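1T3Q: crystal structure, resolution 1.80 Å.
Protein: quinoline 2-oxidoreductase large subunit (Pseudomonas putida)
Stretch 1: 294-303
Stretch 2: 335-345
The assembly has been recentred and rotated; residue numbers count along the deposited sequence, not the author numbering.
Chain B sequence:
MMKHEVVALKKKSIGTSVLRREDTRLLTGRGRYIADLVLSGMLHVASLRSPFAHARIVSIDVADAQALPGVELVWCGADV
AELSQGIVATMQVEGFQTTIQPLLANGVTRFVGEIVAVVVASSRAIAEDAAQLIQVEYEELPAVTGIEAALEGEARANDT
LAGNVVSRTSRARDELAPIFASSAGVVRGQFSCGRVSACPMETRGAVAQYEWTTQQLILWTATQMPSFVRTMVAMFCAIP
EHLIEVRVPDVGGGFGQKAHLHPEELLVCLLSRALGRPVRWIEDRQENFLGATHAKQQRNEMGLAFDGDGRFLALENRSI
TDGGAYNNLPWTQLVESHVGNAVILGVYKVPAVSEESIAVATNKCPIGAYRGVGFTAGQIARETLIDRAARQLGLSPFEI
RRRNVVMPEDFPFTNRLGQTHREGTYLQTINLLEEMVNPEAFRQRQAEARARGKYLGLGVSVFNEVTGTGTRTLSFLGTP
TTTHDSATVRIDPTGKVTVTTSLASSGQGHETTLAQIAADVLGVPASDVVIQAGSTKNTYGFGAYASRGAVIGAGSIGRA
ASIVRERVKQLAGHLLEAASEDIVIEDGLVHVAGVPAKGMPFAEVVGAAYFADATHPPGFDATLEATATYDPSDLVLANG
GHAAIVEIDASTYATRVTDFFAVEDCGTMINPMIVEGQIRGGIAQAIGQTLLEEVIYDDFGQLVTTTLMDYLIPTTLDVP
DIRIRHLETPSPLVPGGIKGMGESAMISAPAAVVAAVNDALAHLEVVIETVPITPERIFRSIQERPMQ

Stretch 1 (294-303) HAKQQRNEMG
Stretch 2 335-345: VESHVGNAVIL

Contact between residues 294-303 and 335-345 of the quinoline 2-oxidoreductase large subunit. The first stretch enters as an extended segment, with Ala295 at phi/psi -153/174, and bends at Lys296, whose 73/1 lies in the left-handed region. A weak hydrogen bond from Gln298 N to Lys296 O, 3.0 Å, closes a tight turn around Gln297 (-83/88). From Gln298 onward the chain is a β-strand, running from -135/155 at Gln298 to -139/139 at Gly303, so that Gln298, Asn300 and Met302 direct their CA-to-CB bonds toward the second stretch while Arg299 points away. In the second stretch Glu336 occupies the N-cap position with phi/psi -100/-98, and a short helix begins at Ser337 (-52/-46). Its first turns are held by Gly340 N to Glu336 O and Asn341 N to Ser337 O, both 2.9 Å. The two chains advance in the same general direction: Lys296 CA lies 6.6 Å from Glu336 CA, and Gln298 CA 6.7 Å from Ser337 CA. The backbones are farther apart at the far end, with Met302 CA 10.2 Å from Ile344 CA. Together the stretches bury 356 Å².

Glu336 is the hub. With chi1 -76° (m), chi2 -73° (m) and chi3 157°, its carboxylate reaches the bend and uses both oxygens: OE1 accepts from Lys296 N at 2.7 Å with an N-H...O angle of 139°, and OE2 accepts from Gln298 NE2 at 2.7 Å with a nearly straight 169°. One acidic group thus ties the turn's backbone to the first side chain of the strand. The Lys296 side chain (m, m, t, t) leaves CA pointing away, and its NZ is hydrogen-bonded elsewhere in the structure.

Gln298 (chi1 47°, p; chi2 171°, t; chi3 -67°) extends over the helix start. Its NE2 stands 3.4 Å from Ser337 N, but both are donors and no hydrogen bond forms. Along the strand, Asn300 (chi1 -70°, m; chi2 92°) gives a weak hydrogen bond from ND2 to Gln298 OE1, 3.4 Å. An ideal CB on Gly340 would come within 3.0 Å of Glu336 O, a clash. Further on, the contact becomes apolar: Met302, extended through chi1 -169° (t) and chi2 179° (t) and turned at chi3 -79° (m), brings CE to 3.5 Å from CD1 of Ile344 (chi1 -160°, t; chi2 72°, p), two methyls bridging the wider gap.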

# COMPACT_ATOMS: atom_id res chain seq x y z
N HIS B 294 7.05 11.33 30.02
CA HIS B 294 7.80 12.54 30.33
C HIS B 294 9.16 11.98 30.66
O HIS B 294 9.31 10.76 30.77
CB HIS B 294 7.25 13.28 31.56
CG HIS B 294 5.84 13.76 31.42
ND1 HIS B 294 5.36 14.31 30.25
CD2 HIS B 294 4.82 13.79 32.30
CE1 HIS B 294 4.09 14.65 30.42
NE2 HIS B 294 3.74 14.35 31.66
N ALA B 295 10.15 12.84 30.83
CA ALA B 295 11.48 12.35 31.12
C ALA B 295 12.31 13.34 31.90
O ALA B 295 11.88 14.47 32.14
CB ALA B 295 12.20 12.00 29.82
N LYS B 296 13.49 12.88 32.31
CA LYS B 296 14.49 13.68 33.01
C LYS B 296 14.25 14.05 34.46
O LYS B 296 15.08 14.72 35.07
CB LYS B 296 14.77 14.96 32.22
CG LYS B 296 15.05 14.74 30.75
CD LYS B 296 16.38 14.01 30.52
CE LYS B 296 16.60 13.73 29.04
NZ LYS B 296 17.94 13.13 28.76
N GLN B 297 13.13 13.62 35.05
CA GLN B 297 12.89 14.03 36.42
C GLN B 297 13.56 13.19 37.50
O GLN B 297 12.99 12.23 38.00
CB GLN B 297 11.39 14.12 36.72
CG GLN B 297 11.12 14.71 38.12
CD GLN B 297 9.67 15.06 38.38
OE1 GLN B 297 8.76 14.37 37.93
NE2 GLN B 297 9.46 16.12 39.15
N GLN B 298 14.79 13.56 37.83
CA GLN B 298 15.49 12.88 38.90
C GLN B 298 16.16 13.90 39.80
O GLN B 298 16.42 15.04 39.39
CB GLN B 298 16.50 11.83 38.38
CG GLN B 298 17.43 12.24 37.26
CD GLN B 298 18.52 11.18 36.99
OE1 GLN B 298 19.39 10.94 37.83
NE2 GLN B 298 18.47 10.55 35.82
N ARG B 299 16.39 13.50 41.04
CA ARG B 299 17.03 14.35 42.03
C ARG B 299 18.36 13.67 42.28
O ARG B 299 18.41 12.45 42.44
CB ARG B 299 16.19 14.36 43.31
N ASN B 300 19.44 14.44 42.26
CA ASN B 300 20.76 13.89 42.51
C ASN B 300 21.46 14.66 43.61
O ASN B 300 21.86 15.81 43.41
CB ASN B 300 21.62 13.90 41.24
CG ASN B 300 21.15 12.91 40.19
OD1 ASN B 300 20.34 13.24 39.32
ND2 ASN B 300 21.63 11.68 40.29
N GLU B 301 21.58 14.03 44.77
CA GLU B 301 22.26 14.64 45.90
C GLU B 301 23.69 14.16 45.72
O GLU B 301 24.03 13.04 46.09
CB GLU B 301 21.68 14.12 47.21
CG GLU B 301 20.24 14.55 47.44
CD GLU B 301 19.61 13.87 48.62
OE1 GLU B 301 20.26 13.81 49.69
OE2 GLU B 301 18.46 13.39 48.49
N MET B 302 24.51 15.02 45.12
CA MET B 302 25.89 14.67 44.82
C MET B 302 26.92 15.40 45.66
O MET B 302 26.73 16.55 46.05
CB MET B 302 26.15 14.93 43.34
CG MET B 302 27.46 14.37 42.82
SD MET B 302 27.67 14.70 41.05
CE MET B 302 26.64 13.46 40.34
N GLY B 303 28.02 14.70 45.94
CA GLY B 303 29.10 15.28 46.71
C GLY B 303 30.41 14.87 46.08
O GLY B 303 30.55 13.73 45.65
N VAL B 335 15.22 3.80 33.25
CA VAL B 335 15.72 4.64 32.16
C VAL B 335 16.40 5.92 32.65
O VAL B 335 17.22 6.50 31.93
CB VAL B 335 14.56 4.98 31.17
CG1 VAL B 335 13.62 5.99 31.78
CG2 VAL B 335 15.13 5.47 29.85
N GLU B 336 16.08 6.36 33.86
CA GLU B 336 16.70 7.57 34.40
C GLU B 336 17.85 7.30 35.38
O GLU B 336 18.98 7.05 34.95
CB GLU B 336 15.64 8.46 35.04
CG GLU B 336 14.79 9.22 34.02
CD GLU B 336 15.55 10.35 33.33
OE1 GLU B 336 15.16 10.75 32.21
OE2 GLU B 336 16.53 10.85 33.92
N SER B 337 17.57 7.34 36.68
CA SER B 337 18.60 7.12 37.70
C SER B 337 19.45 5.86 37.58
O SER B 337 20.68 5.92 37.72
CB SER B 337 17.96 7.15 39.10
OG SER B 337 17.54 8.46 39.44
N HIS B 338 18.82 4.73 37.33
CA HIS B 338 19.53 3.46 37.24
C HIS B 338 20.66 3.48 36.20
O HIS B 338 21.82 3.28 36.54
CB HIS B 338 18.55 2.33 36.96
CG HIS B 338 19.13 0.96 37.15
ND1 HIS B 338 19.82 0.29 36.17
CD2 HIS B 338 19.12 0.14 38.23
CE1 HIS B 338 20.22 -0.88 36.63
NE2 HIS B 338 19.80 -1.00 37.87
N VAL B 339 20.32 3.72 34.94
CA VAL B 339 21.36 3.75 33.91
C VAL B 339 22.27 4.96 34.08
O VAL B 339 23.44 4.92 33.69
CB VAL B 339 20.77 3.75 32.49
CG1 VAL B 339 19.99 2.46 32.27
CG2 VAL B 339 19.88 4.97 32.29
N GLY B 340 21.73 6.02 34.67
CA GLY B 340 22.52 7.23 34.90
C GLY B 340 23.67 7.01 35.86
O GLY B 340 24.81 7.42 35.59
N ASN B 341 23.40 6.36 36.99
CA ASN B 341 24.44 6.10 37.98
C ASN B 341 25.52 5.17 37.46
O ASN B 341 26.66 5.21 37.93
CB ASN B 341 23.84 5.53 39.27
CG ASN B 341 23.29 6.60 40.18
OD1 ASN B 341 23.07 6.36 41.37
ND2 ASN B 341 23.06 7.79 39.64
N ALA B 342 25.18 4.32 36.49
CA ALA B 342 26.17 3.41 35.94
C ALA B 342 27.33 4.16 35.28
O ALA B 342 28.46 3.69 35.28
CB ALA B 342 25.52 2.47 34.93
N VAL B 343 27.04 5.33 34.72
CA VAL B 343 28.08 6.12 34.05
C VAL B 343 28.35 7.44 34.76
O VAL B 343 28.86 8.39 34.15
CB VAL B 343 27.68 6.43 32.58
CG1 VAL B 343 27.48 5.13 31.80
CG2 VAL B 343 26.42 7.27 32.55
N ILE B 344 28.04 7.50 36.05
CA ILE B 344 28.22 8.72 36.83
C ILE B 344 29.65 9.27 36.91
O ILE B 344 29.85 10.47 37.12
CB ILE B 344 27.67 8.52 38.28
CG1 ILE B 344 27.39 9.88 38.93
CG2 ILE B 344 28.67 7.74 39.12
CD1 ILE B 344 26.18 10.59 38.35
N LEU B 345 30.65 8.41 36.73
CA LEU B 345 32.04 8.86 36.79
C LEU B 345 32.48 9.45 35.46
O LEU B 345 33.52 10.11 35.37
CB LEU B 345 32.98 7.70 37.15
CG LEU B 345 32.70 7.07 38.51
CD1 LEU B 345 33.72 5.97 38.79
CD2 LEU B 345 32.76 8.14 39.59